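PDB 4IUS: GCN5-related N-acetyltransferase from Kribbella flavida, which probably transfers an acyl group, most likely acetyl from acetyl-CoA as in other GNAT-family acetyltransferases, to an acceptor that is not established here. Local coordinates for residues Thr207-Thr211 and Tyr236-Tyr241. The protein carries 1 engineered substitution. Numbering follows the deposited sequence. Where two conformers were deposited one is given.
Sequences TAYAT and YRRLGY
Thr207-Thr211 is one alpha-helical turn of helix 202-216, facing Tyr236-Tyr241, where a 3-10 turn (236-239) leads toward strand 242-251; the backbones come nearest at Ala208 and Leu239, CA to CA 6.4 Å. Thr207 (chi1 m) returns OG1 to the carbonyl of Gly203, so its polar end is satisfied within the helix; OG1 also meets the edge of Tyr236 at CE1 (3.9 Å), while CG2 packs on Leu239 CD1 (3.9 Å). Small Ala208 admits Leu239 (chi1 m, chi2 t), CB to CD2 4.0 Å, and Pro117 borders both. In the GNAT fold this joins the helix following the central strand 185-193 to the turn before the chain's last strand; in that turn Gly240, at phi 102°, follows the 3-10 segment, and a CB there would press on Leu239 O. OG1 of Thr211 (chi1 m) donates a hydrogen bond to Thr207 O (2.8 Å) and accepts one from Tyr241 OH (2.7 Å); Tyr241 is long enough to bring this hydroxyl to the helix, its side chain touching Val188, Leu107 and Ala223 of the sheet.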
ATOM      1  N   THR A 207      -1.740   9.028  10.942  1.00  8.57           N
ATOM      2  CA  THR A 207      -0.689   8.097  10.493  1.00  8.50           C
ATOM      3  C   THR A 207       0.045   7.514  11.684  1.00  7.86           C
ATOM      4  O   THR A 207       0.243   6.301  11.779  1.00  9.07           O
ATOM      5  CB  THR A 207       0.310   8.801   9.568  1.00  9.68           C
ATOM      6  OG1 THR A 207      -0.383   9.346   8.437  1.00 11.12           O
ATOM      7  CG2 THR A 207       1.371   7.846   9.067  1.00 11.09           C
ATOM      8  N   ALA A 208       0.430   8.361  12.630  1.00  8.90           N
ATOM      9  CA  ALA A 208       1.187   7.938  13.802  1.00 10.01           C
ATOM     10  C   ALA A 208       0.377   6.985  14.664  1.00  9.12           C
ATOM     11  O   ALA A 208       0.857   5.958  15.114  1.00  9.57           O
ATOM     12  CB  ALA A 208       1.668   9.161  14.585  1.00 11.37           C
ATOM     13  N   TYR A 209      -0.894   7.328  14.888  1.00  8.67           N
ATOM     14  CA  TYR A 209      -1.745   6.524  15.755  1.00  9.07           C
ATOM     15  C   TYR A 209      -2.111   5.199  15.117  1.00  8.43           C
ATOM     16  O   TYR A 209      -2.110   4.178  15.783  1.00  8.87           O
ATOM     17  CB  TYR A 209      -3.015   7.331  16.161  1.00  9.41           C
ATOM     18  CG  TYR A 209      -3.835   6.657  17.222  1.00  9.85           C
ATOM     19  CD1 TYR A 209      -3.368   6.546  18.530  1.00 10.40           C
ATOM     20  CD2 TYR A 209      -5.100   6.159  16.927  1.00 11.27           C
ATOM     21  CE1 TYR A 209      -4.132   5.901  19.466  1.00 12.22           C
ATOM     22  CE2 TYR A 209      -5.853   5.518  17.889  1.00 12.49           C
ATOM     23  CZ  TYR A 209      -5.342   5.387  19.165  1.00 12.95           C
ATOM     24  OH  TYR A 209      -6.112   4.756  20.151  1.00 17.47           O
ATOM     25  N   ALA A 210      -2.340   5.187  13.801  1.00  8.76           N
ATOM     26  CA  ALA A 210      -2.582   3.936  13.081  1.00  8.50           C
ATOM     27  C   ALA A 210      -1.334   3.017  13.152  1.00  8.21           C
ATOM     28  O   ALA A 210      -1.438   1.816  13.413  1.00  8.99           O
ATOM     29  CB  ALA A 210      -2.954   4.156  11.627  1.00  8.78           C
ATOM     30  N   THR A 211      -0.154   3.618  12.951  1.00  9.14           N
ATOM     31  CA  THR A 211       1.086   2.856  13.033  1.00  9.02           C
ATOM     32  C   THR A 211       1.221   2.256  14.442  1.00  9.50           C
ATOM     33  O   THR A 211       1.561   1.082  14.617  1.00  9.82           O
ATOM     34  CB  THR A 211       2.314   3.712  12.689  1.00  9.42           C
ATOM     35  OG1 THR A 211       2.128   4.312  11.419  1.00  9.95           O
ATOM     36  CG2 THR A 211       3.566   2.844  12.627  1.00 10.56           C
ATOM     37  N   TYR A 236       6.780  12.856   6.999  1.00 13.36           N
ATOM     38  CA  TYR A 236       6.631  11.636   7.790  1.00 13.11           C
ATOM     39  C   TYR A 236       7.842  11.411   8.713  1.00 12.38           C
ATOM     40  O   TYR A 236       7.781  10.645   9.676  1.00 12.16           O
ATOM     41  CB  TYR A 236       6.384  10.408   6.873  1.00 12.98           C
ATOM     42  CG  TYR A 236       5.023  10.495   6.185  1.00 12.78           C
ATOM     43  CD1 TYR A 236       3.854  10.181   6.829  1.00 12.52           C
ATOM     44  CD2 TYR A 236       4.941  10.975   4.897  1.00 15.21           C
ATOM     45  CE1 TYR A 236       2.640  10.273   6.188  1.00 13.63           C
ATOM     46  CE2 TYR A 236       3.717  11.113   4.264  1.00 14.75           C
ATOM     47  CZ  TYR A 236       2.576  10.775   4.921  1.00 14.27           C
ATOM     48  OH  TYR A 236       1.341  10.871   4.323  1.00 17.50           O
ATOM     49  N   ARG A 237       8.975  12.060   8.392  1.00 13.52           N
ATOM     50  CA  ARG A 237      10.180  11.938   9.221  0.70 14.13           C
ATOM     51  C   ARG A 237       9.945  12.325  10.675  1.00 13.70           C
ATOM     52  O   ARG A 237      10.557  11.748  11.572  1.00 13.94           O
ATOM     53  CB  ARG A 237      11.321  12.799   8.676  0.70 15.33           C
ATOM     54  CG  ARG A 237      12.629  12.639   9.454  0.70 21.27           C
ATOM     55  CD  ARG A 237      13.903  12.915   8.678  0.70 27.46           C
ATOM     56  NE  ARG A 237      15.031  12.142   9.214  0.70 34.35           N
ATOM     57  CZ  ARG A 237      15.808  12.508  10.239  0.70 34.38           C
ATOM     58  NH1 ARG A 237      15.601  13.657  10.870  0.70 40.95           N
ATOM     59  NH2 ARG A 237      16.815  11.712  10.634  0.70 43.18           N
ATOM     60  N   ARG A 238       9.025  13.240  10.909  1.00 15.97           N
ATOM     61  CA  ARG A 238       8.740  13.663  12.293  1.00 16.94           C
ATOM     62  C   ARG A 238       8.180  12.515  13.132  1.00 15.52           C
ATOM     63  O   ARG A 238       8.221  12.562  14.378  1.00 19.28           O
ATOM     64  CB  ARG A 238       7.719  14.815  12.304  1.00 19.62           C
ATOM     65  CG  ARG A 238       8.169  16.069  11.592  1.00 22.72           C
ATOM     66  CD  ARG A 238       7.340  17.243  12.077  1.00 31.11           C
ATOM     67  NE  ARG A 238       7.758  18.520  11.515  1.00 36.84           N
ATOM     68  CZ  ARG A 238       7.192  19.140  10.480  1.00 32.80           C
ATOM     69  NH1 ARG A 238       6.140  18.620   9.839  1.00 43.54           N
ATOM     70  NH2 ARG A 238       7.683  20.309  10.078  1.00 43.89           N
ATOM     71  N   LEU A 239       7.603  11.505  12.459  1.00 13.20           N
ATOM     72  CA  LEU A 239       7.056  10.345  13.107  1.00 12.44           C
ATOM     73  C   LEU A 239       8.037   9.182  13.265  1.00 10.45           C
ATOM     74  O   LEU A 239       7.712   8.148  13.854  1.00 12.51           O
ATOM     75  CB  LEU A 239       5.856   9.832  12.295  1.00 10.51           C
ATOM     76  CG  LEU A 239       4.799  10.891  11.909  1.00 13.04           C
ATOM     77  CD1 LEU A 239       3.640  10.192  11.205  1.00 14.53           C
ATOM     78  CD2 LEU A 239       4.324  11.679  13.095  1.00 13.90           C
ATOM     79  N   GLY A 240       9.245   9.340  12.689  1.00 11.65           N
ATOM     80  CA  GLY A 240      10.261   8.314  12.692  1.00 12.31           C
ATOM     81  C   GLY A 240      10.384   7.546  11.385  1.00 11.57           C
ATOM     82  O   GLY A 240      11.279   6.724  11.271  1.00 12.02           O
ATOM     83  N   TYR A 241       9.499   7.771  10.425  1.00 10.99           N
ATOM     84  CA  TYR A 241       9.608   7.084   9.140  1.00 10.03           C
ATOM     85  C   TYR A 241      10.818   7.599   8.376  1.00 10.60           C
ATOM     86  O   TYR A 241      11.104   8.807   8.369  1.00 13.07           O
ATOM     87  CB  TYR A 241       8.350   7.357   8.310  1.00  9.83           C
ATOM     88  CG  TYR A 241       7.148   6.467   8.610  1.00  9.50           C
ATOM     89  CD1 TYR A 241       6.961   5.305   7.936  1.00  9.63           C
ATOM     90  CD2 TYR A 241       6.192   6.845   9.532  1.00  9.95           C
ATOM     91  CE1 TYR A 241       5.907   4.478   8.223  1.00  9.07           C
ATOM     92  CE2 TYR A 241       5.097   6.035   9.799  1.00 10.71           C
ATOM     93  CZ  TYR A 241       4.949   4.859   9.149  1.00  9.00           C
ATOM     94  OH  TYR A 241       3.888   3.998   9.350  1.00  9.51           O
TER